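PDB 4IFA: extracellular protein containing a SCP domain from Bacillus anthracis, which is of unknown function but, as an extracellular protein with a CAP-type SCP domain, is considered a vaccine candidate and may contribute to virulence. Local coordinates for residues Tyr116-Val125 against Leu168-Gly179. Residues are numbered along the deposited sequence; the frame is centred on the assembly and turned at random.
Sequences YYINEKYEDV and LYFDHFTHELVG
The carbonyl oxygen of L177 is gripped by two donors: the backbone N of N119 lies 2.8 Å from L177 O, in the carbonyl plane, and a water that also donates to N119 OD1 supplies the second bond. The amide of N119 turns its ND2 to E109. The N of the same L177 donates to O of E120, the next loop residue (2.9 Å), and Y122 N reaches H175 O, so residues 119-122 run along H175-L177, with one beta bridge between K121 and E176. Bent at chi2 (-64°), the K121 chain brings NZ to the anti lone pair of E176 OE2 (2.9 Å, a salt bridge) and to T174 O. Following K121 in the chain, the first turn of helix 122-128 packs on the hairpin. With CG anti to the backbone N (chi1 -173°), Y122 drives its ring edge into the face of F170, CD1 over the ring centre, in a T-shaped pair with planes at 65°. V125 CG2 meets the edge of F170 at CZ (3.8 Å), while V125 CG1 touches L168 CD1. The backbone bonds thus set the register of loop and hairpin, the exposed K121 adds its salt bridge, and apolar side chains seat the helix start against the seven-stranded antiparallel sheet.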
ATOM      1  N   TYR A 116       1.479   2.236 -19.052  1.00 18.69           N
ATOM      2  CA  TYR A 116       1.992   3.298 -18.226  1.00 18.48           C
ATOM      3  C   TYR A 116       3.444   3.028 -17.837  1.00 18.42           C
ATOM      4  O   TYR A 116       4.029   2.018 -18.256  1.00 19.19           O
ATOM      5  CB  TYR A 116       1.141   3.443 -16.951  1.00 18.41           C
ATOM      6  CG  TYR A 116      -0.344   3.395 -17.182  1.00 19.21           C
ATOM      7  CD1 TYR A 116      -0.990   4.399 -17.884  1.00 19.92           C
ATOM      8  CD2 TYR A 116      -1.096   2.296 -16.769  1.00 20.80           C
ATOM      9  CE1 TYR A 116      -2.378   4.330 -18.137  1.00 20.95           C
ATOM     10  CE2 TYR A 116      -2.467   2.232 -17.028  1.00 22.29           C
ATOM     11  CZ  TYR A 116      -3.084   3.268 -17.705  1.00 23.18           C
ATOM     12  OH  TYR A 116      -4.456   3.250 -17.992  1.00 28.05           O
ATOM     13  N   TYR A 117       4.013   3.952 -17.042  1.00 18.56           N
ATOM     14  CA  TYR A 117       5.288   3.721 -16.351  1.00 18.03           C
ATOM     15  C   TYR A 117       5.195   4.380 -14.984  1.00 18.85           C
ATOM     16  O   TYR A 117       4.513   5.389 -14.856  1.00 18.79           O
ATOM     17  CB  TYR A 117       6.520   4.183 -17.112  1.00 19.18           C
ATOM     18  CG  TYR A 117       6.592   5.656 -17.387  1.00 18.50           C
ATOM     19  CD1 TYR A 117       7.368   6.484 -16.625  1.00 20.77           C
ATOM     20  CD2 TYR A 117       5.973   6.191 -18.494  1.00 20.42           C
ATOM     21  CE1 TYR A 117       7.473   7.819 -16.915  1.00 21.00           C
ATOM     22  CE2 TYR A 117       6.067   7.533 -18.786  1.00 21.71           C
ATOM     23  CZ  TYR A 117       6.818   8.337 -17.999  1.00 21.10           C
ATOM     24  OH  TYR A 117       6.927   9.708 -18.275  1.00 24.42           O
ATOM     25  N   ILE A 118       5.881   3.825 -13.978  1.00 19.02           N
ATOM     26  CA  ILE A 118       5.920   4.451 -12.654  1.00 18.99           C
ATOM     27  C   ILE A 118       6.703   5.737 -12.856  1.00 18.85           C
ATOM     28  O   ILE A 118       7.812   5.712 -13.410  1.00 20.50           O
ATOM     29  CB  ILE A 118       6.577   3.525 -11.621  1.00 18.39           C
ATOM     30  CG1 ILE A 118       5.780   2.229 -11.455  1.00 18.85           C
ATOM     31  CG2 ILE A 118       6.761   4.233 -10.297  1.00 19.81           C
ATOM     32  CD1 ILE A 118       4.372   2.379 -10.840  1.00 20.89           C
ATOM     33  N   ASN A 119       6.095   6.870 -12.436  1.00 18.21           N
ATOM     34  CA  ASN A 119       6.549   8.264 -12.528  1.00 19.89           C
ATOM     35  C   ASN A 119       5.747   9.043 -13.587  1.00 18.93           C
ATOM     36  O   ASN A 119       5.884  10.263 -13.678  1.00 20.06           O
ATOM     37  CB  ASN A 119       8.036   8.443 -12.906  1.00 20.48           C
ATOM     38  CG  ASN A 119       9.022   7.839 -11.934  1.00 22.78           C
ATOM     39  OD1 ASN A 119       8.690   7.524 -10.814  1.00 25.20           O
ATOM     40  ND2 ASN A 119      10.282   7.712 -12.405  1.00 26.15           N
ATOM     41  N   GLU A 120       4.937   8.372 -14.378  1.00 18.60           N
ATOM     42  CA  GLU A 120       4.201   9.045 -15.455  1.00 19.37           C
ATOM     43  C   GLU A 120       3.248  10.101 -14.937  1.00 18.32           C
ATOM     44  O   GLU A 120       2.582   9.910 -13.905  1.00 18.55           O
ATOM     45  CB  GLU A 120       3.441   8.017 -16.299  1.00 18.86           C
ATOM     46  CG  GLU A 120       2.883   8.573 -17.615  1.00 20.28           C
ATOM     47  CD  GLU A 120       2.321   7.526 -18.542  1.00 20.13           C
ATOM     48  OE1 GLU A 120       2.100   6.384 -18.126  1.00 21.32           O
ATOM     49  OE2 GLU A 120       2.152   7.878 -19.756  1.00 23.86           O
ATOM     50  N   LYS A 121       3.166  11.226 -15.629  1.00 19.76           N
ATOM     51  CA  LYS A 121       2.282  12.296 -15.252  1.00 20.29           C
ATOM     52  C   LYS A 121       0.812  11.946 -15.450  1.00 21.41           C
ATOM     53  O   LYS A 121       0.426  11.299 -16.440  1.00 20.90           O
ATOM     54  CB  LYS A 121       2.592  13.578 -16.007  1.00 22.56           C
ATOM     55  CG  LYS A 121       3.967  14.198 -15.768  1.00 23.40           C
ATOM     56  CD  LYS A 121       4.176  14.653 -14.332  1.00 29.27           C
ATOM     57  CE  LYS A 121       5.383  15.594 -14.236  1.00 32.58           C
ATOM     58  NZ  LYS A 121       5.724  15.904 -12.843  1.00 36.27           N
ATOM     59  N   TYR A 122      -0.017  12.382 -14.491  1.00 19.23           N
ATOM     60  CA  TYR A 122      -1.450  12.151 -14.553  1.00 19.58           C
ATOM     61  C   TYR A 122      -2.065  12.552 -15.924  1.00 21.44           C
ATOM     62  O   TYR A 122      -2.897  11.820 -16.449  1.00 21.62           O
ATOM     63  CB  TYR A 122      -2.155  12.929 -13.405  1.00 20.00           C
ATOM     64  CG  TYR A 122      -3.634  12.639 -13.276  1.00 19.99           C
ATOM     65  CD1 TYR A 122      -4.102  11.641 -12.453  1.00 20.29           C
ATOM     66  CD2 TYR A 122      -4.556  13.318 -14.034  1.00 22.88           C
ATOM     67  CE1 TYR A 122      -5.433  11.378 -12.317  1.00 22.04           C
ATOM     68  CE2 TYR A 122      -5.908  13.060 -13.922  1.00 23.49           C
ATOM     69  CZ  TYR A 122      -6.340  12.038 -13.099  1.00 24.56           C
ATOM     70  OH  TYR A 122      -7.698  11.786 -12.971  1.00 27.17           O
ATOM     71  N   GLU A 123      -1.719  13.730 -16.455  1.00 20.52           N
ATOM     72  CA  GLU A 123      -2.333  14.181 -17.724  1.00 22.07           C
ATOM     73  C   GLU A 123      -2.065  13.165 -18.845  1.00 22.72           C
ATOM     74  O   GLU A 123      -2.892  13.011 -19.743  1.00 24.76           O
ATOM     75  CB  GLU A 123      -1.961  15.643 -18.064  1.00 24.33           C
ATOM     76  CG  GLU A 123      -0.528  15.872 -18.336  1.00 26.26           C
ATOM     77  CD  GLU A 123      -0.156  17.313 -18.614  1.00 31.03           C
ATOM     78  OE1 GLU A 123       0.919  17.486 -19.231  1.00 38.78           O
ATOM     79  OE2 GLU A 123      -0.907  18.253 -18.278  1.00 33.46           O
ATOM     80  N   ASP A 124      -0.896  12.553 -18.845  1.00 21.98           N
ATOM     81  CA  ASP A 124      -0.564  11.558 -19.878  1.00 21.51           C
ATOM     82  C   ASP A 124      -1.238  10.225 -19.639  1.00 22.38           C
ATOM     83  O   ASP A 124      -1.684   9.576 -20.598  1.00 22.40           O
ATOM     84  CB  ASP A 124       0.941  11.370 -19.949  1.00 22.13           C
ATOM     85  CG  ASP A 124       1.656  12.642 -20.372  1.00 24.90           C
ATOM     86  OD1 ASP A 124       1.167  13.370 -21.271  1.00 29.49           O
ATOM     87  OD2 ASP A 124       2.735  12.960 -19.835  1.00 30.04           O
ATOM     88  N   VAL A 125      -1.398   9.831 -18.378  1.00 21.11           N
ATOM     89  CA  VAL A 125      -2.110   8.606 -18.038  1.00 21.17           C
ATOM     90  C   VAL A 125      -3.578   8.729 -18.481  1.00 23.63           C
ATOM     91  O   VAL A 125      -4.106   7.832 -19.107  1.00 25.29           O
ATOM     92  CB  VAL A 125      -2.020   8.317 -16.541  1.00 20.25           C
ATOM     93  CG1 VAL A 125      -2.977   7.195 -16.111  1.00 22.11           C
ATOM     94  CG2 VAL A 125      -0.581   8.009 -16.140  1.00 21.13           C
ATOM     95  N   LEU A 168      -4.866   3.042 -10.030  1.00 18.78           N
ATOM     96  CA  LEU A 168      -3.656   3.814 -10.354  1.00 19.23           C
ATOM     97  C   LEU A 168      -3.416   4.824  -9.252  1.00 19.48           C
ATOM     98  O   LEU A 168      -4.102   5.836  -9.177  1.00 20.96           O
ATOM     99  CB  LEU A 168      -3.804   4.492 -11.720  1.00 20.01           C
ATOM    100  CG  LEU A 168      -4.201   3.588 -12.899  1.00 20.18           C
ATOM    101  CD1 LEU A 168      -4.407   4.447 -14.165  1.00 22.85           C
ATOM    102  CD2 LEU A 168      -3.164   2.524 -13.143  1.00 22.75           C
ATOM    103  N   TYR A 169      -2.423   4.553  -8.405  1.00 17.92           N
ATOM    104  CA  TYR A 169      -2.149   5.417  -7.271  1.00 18.54           C
ATOM    105  C   TYR A 169      -1.208   6.546  -7.677  1.00 17.17           C
ATOM    106  O   TYR A 169      -0.089   6.313  -8.147  1.00 18.51           O
ATOM    107  CB  TYR A 169      -1.542   4.628  -6.117  1.00 16.87           C
ATOM    108  CG  TYR A 169      -2.497   3.792  -5.290  1.00 19.77           C
ATOM    109  CD1 TYR A 169      -3.432   4.399  -4.458  1.00 24.69           C
ATOM    110  CD2 TYR A 169      -2.418   2.396  -5.259  1.00 27.14           C
ATOM    111  CE1 TYR A 169      -4.269   3.678  -3.653  1.00 26.84           C
ATOM    112  CE2 TYR A 169      -3.249   1.665  -4.426  1.00 29.31           C
ATOM    113  CZ  TYR A 169      -4.163   2.304  -3.641  1.00 25.24           C
ATOM    114  OH  TYR A 169      -4.968   1.615  -2.742  1.00 23.72           O
ATOM    115  N   PHE A 170      -1.671   7.778  -7.464  1.00 17.73           N
ATOM    116  CA  PHE A 170      -0.891   8.986  -7.753  1.00 18.67           C
ATOM    117  C   PHE A 170      -0.488   9.723  -6.472  1.00 19.30           C
ATOM    118  O   PHE A 170      -1.188   9.669  -5.465  1.00 19.99           O
ATOM    119  CB  PHE A 170      -1.710   9.956  -8.597  1.00 19.76           C
ATOM    120  CG  PHE A 170      -1.850   9.544 -10.013  1.00 20.71           C
ATOM    121  CD1 PHE A 170      -0.909   9.933 -10.954  1.00 20.15           C
ATOM    122  CD2 PHE A 170      -2.881   8.713 -10.413  1.00 19.10           C
ATOM    123  CE1 PHE A 170      -1.006   9.495 -12.295  1.00 21.06           C
ATOM    124  CE2 PHE A 170      -2.979   8.289 -11.720  1.00 19.97           C
ATOM    125  CZ  PHE A 170      -2.043   8.667 -12.650  1.00 20.52           C
ATOM    126  N   ASP A 171       0.630  10.426  -6.574  1.00 19.68           N
ATOM    127  CA  ASP A 171       0.996  11.484  -5.660  1.00 19.55           C
ATOM    128  C   ASP A 171       0.428  12.739  -6.315  1.00 20.47           C
ATOM    129  O   ASP A 171       0.941  13.182  -7.344  1.00 21.15           O
ATOM    130  CB  ASP A 171       2.523  11.547  -5.577  1.00 19.87           C
ATOM    131  CG  ASP A 171       3.005  12.678  -4.703  1.00 19.25           C
ATOM    132  OD1 ASP A 171       2.329  13.733  -4.620  1.00 20.63           O
ATOM    133  OD2 ASP A 171       4.047  12.487  -4.027  1.00 21.44           O
ATOM    134  N   HIS A 172      -0.665  13.267  -5.779  1.00 20.33           N
ATOM    135  CA  HIS A 172      -1.335  14.420  -6.434  1.00 20.28           C
ATOM    136  C   HIS A 172      -0.533  15.680  -6.322  1.00 22.36           C
ATOM    137  O   HIS A 172      -0.830  16.665  -7.028  1.00 25.58           O
ATOM    138  CB  HIS A 172      -2.763  14.672  -5.938  1.00 22.21           C
ATOM    139  CG  HIS A 172      -2.859  15.518  -4.711  1.00 22.70           C
ATOM    140  ND1 HIS A 172      -2.716  15.012  -3.438  1.00 25.03           N
ATOM    141  CD2 HIS A 172      -3.129  16.840  -4.562  1.00 24.43           C
ATOM    142  CE1 HIS A 172      -2.868  15.988  -2.560  1.00 25.31           C
ATOM    143  NE2 HIS A 172      -3.132  17.112  -3.215  1.00 29.76           N
ATOM    144  N   PHE A 173       0.454  15.725  -5.427  1.00 22.42           N
ATOM    145  CA  PHE A 173       1.281  16.960  -5.297  1.00 22.08           C
ATOM    146  C   PHE A 173       2.291  17.029  -6.441  1.00 22.94           C
ATOM    147  O   PHE A 173       2.591  18.119  -6.926  1.00 25.78           O
ATOM    148  CB  PHE A 173       2.020  17.007  -3.952  1.00 22.06           C
ATOM    149  CG  PHE A 173       1.100  17.085  -2.759  1.00 22.76           C
ATOM    150  CD1 PHE A 173       0.380  18.227  -2.507  1.00 25.31           C
ATOM    151  CD2 PHE A 173       1.018  16.035  -1.855  1.00 23.82           C
ATOM    152  CE1 PHE A 173      -0.441  18.323  -1.407  1.00 27.17           C
ATOM    153  CE2 PHE A 173       0.193  16.126  -0.744  1.00 24.47           C
ATOM    154  CZ  PHE A 173      -0.526  17.253  -0.520  1.00 26.02           C
ATOM    155  N   THR A 174       2.803  15.880  -6.863  1.00 21.40           N
ATOM    156  CA  THR A 174       3.753  15.843  -7.976  1.00 22.45           C
ATOM    157  C   THR A 174       3.087  15.417  -9.279  1.00 22.69           C
ATOM    158  O   THR A 174       3.712  15.539 -10.357  1.00 23.41           O
ATOM    159  CB  THR A 174       4.912  14.920  -7.708  1.00 21.43           C
ATOM    160  OG1 THR A 174       4.412  13.587  -7.555  1.00 20.96           O
ATOM    161  CG2 THR A 174       5.665  15.345  -6.404  1.00 25.70           C
ATOM    162  N   HIS A 175       1.825  14.989  -9.203  1.00 22.16           N
ATOM    163  CA  HIS A 175       1.032  14.523 -10.353  1.00 22.72           C
ATOM    164  C   HIS A 175       1.606  13.270 -11.005  1.00 22.58           C
ATOM    165  O   HIS A 175       1.397  13.052 -12.202  1.00 24.50           O
ATOM    166  CB  HIS A 175       0.852  15.631 -11.390  1.00 26.15           C
ATOM    167  CG  HIS A 175       0.357  16.897 -10.810  1.00 28.20           C
ATOM    168  ND1 HIS A 175      -0.954  17.093 -10.431  1.00 30.90           N
ATOM    169  CD2 HIS A 175       1.017  18.034 -10.497  1.00 32.59           C
ATOM    170  CE1 HIS A 175      -1.085  18.316  -9.947  1.00 32.90           C
ATOM    171  NE2 HIS A 175       0.098  18.903  -9.961  1.00 34.94           N
ATOM    172  N   GLU A 176       2.321  12.446 -10.256  1.00 20.69           N
ATOM    173  CA  GLU A 176       2.964  11.260 -10.807  1.00 20.66           C
ATOM    174  C   GLU A 176       2.409   9.950 -10.303  1.00 18.76           C
ATOM    175  O   GLU A 176       2.045   9.798  -9.129  1.00 18.14           O
ATOM    176  CB  GLU A 176       4.491  11.343 -10.560  1.00 21.14           C
ATOM    177  CG  GLU A 176       5.109  12.476 -11.358  1.00 24.27           C
ATOM    178  CD  GLU A 176       6.624  12.644 -11.240  1.00 30.26           C
ATOM    179  OE1 GLU A 176       7.284  11.813 -10.615  1.00 31.65           O
ATOM    180  OE2 GLU A 176       7.125  13.632 -11.839  1.00 31.69           O
ATOM    181  N   LEU A 177       2.367   8.961 -11.202  1.00 17.50           N
ATOM    182  CA  LEU A 177       1.952   7.578 -10.884  1.00 17.62           C
ATOM    183  C   LEU A 177       3.017   6.953  -9.982  1.00 17.28           C
ATOM    184  O   LEU A 177       4.194   6.908 -10.356  1.00 19.38           O
ATOM    185  CB  LEU A 177       1.778   6.783 -12.178  1.00 17.99           C
ATOM    186  CG  LEU A 177       1.319   5.353 -12.031  1.00 16.96           C
ATOM    187  CD1 LEU A 177      -0.113   5.343 -11.520  1.00 18.98           C
ATOM    188  CD2 LEU A 177       1.402   4.678 -13.368  1.00 18.18           C
ATOM    189  N   VAL A 178       2.599   6.496  -8.794  1.00 17.43           N
ATOM    190  CA  VAL A 178       3.536   5.960  -7.808  1.00 17.22           C
ATOM    191  C   VAL A 178       3.257   4.484  -7.457  1.00 18.40           C
ATOM    192  O   VAL A 178       4.065   3.840  -6.812  1.00 19.40           O
ATOM    193  CB  VAL A 178       3.628   6.830  -6.522  1.00 17.32           C
ATOM    194  CG1 VAL A 178       4.211   8.253  -6.832  1.00 18.02           C
ATOM    195  CG2 VAL A 178       2.291   6.913  -5.809  1.00 19.09           C
ATOM    196  N   GLY A 179       2.108   3.960  -7.866  1.00 17.25           N
ATOM    197  CA  GLY A 179       1.824   2.515  -7.664  1.00 17.29           C
ATOM    198  C   GLY A 179       0.670   2.067  -8.501  1.00 17.86           C
ATOM    199  O   GLY A 179      -0.118   2.897  -8.968  1.00 18.78           O
TER
HETATM  200  O   HOH W   1       6.711   7.700  -9.150  1.00 26.11           O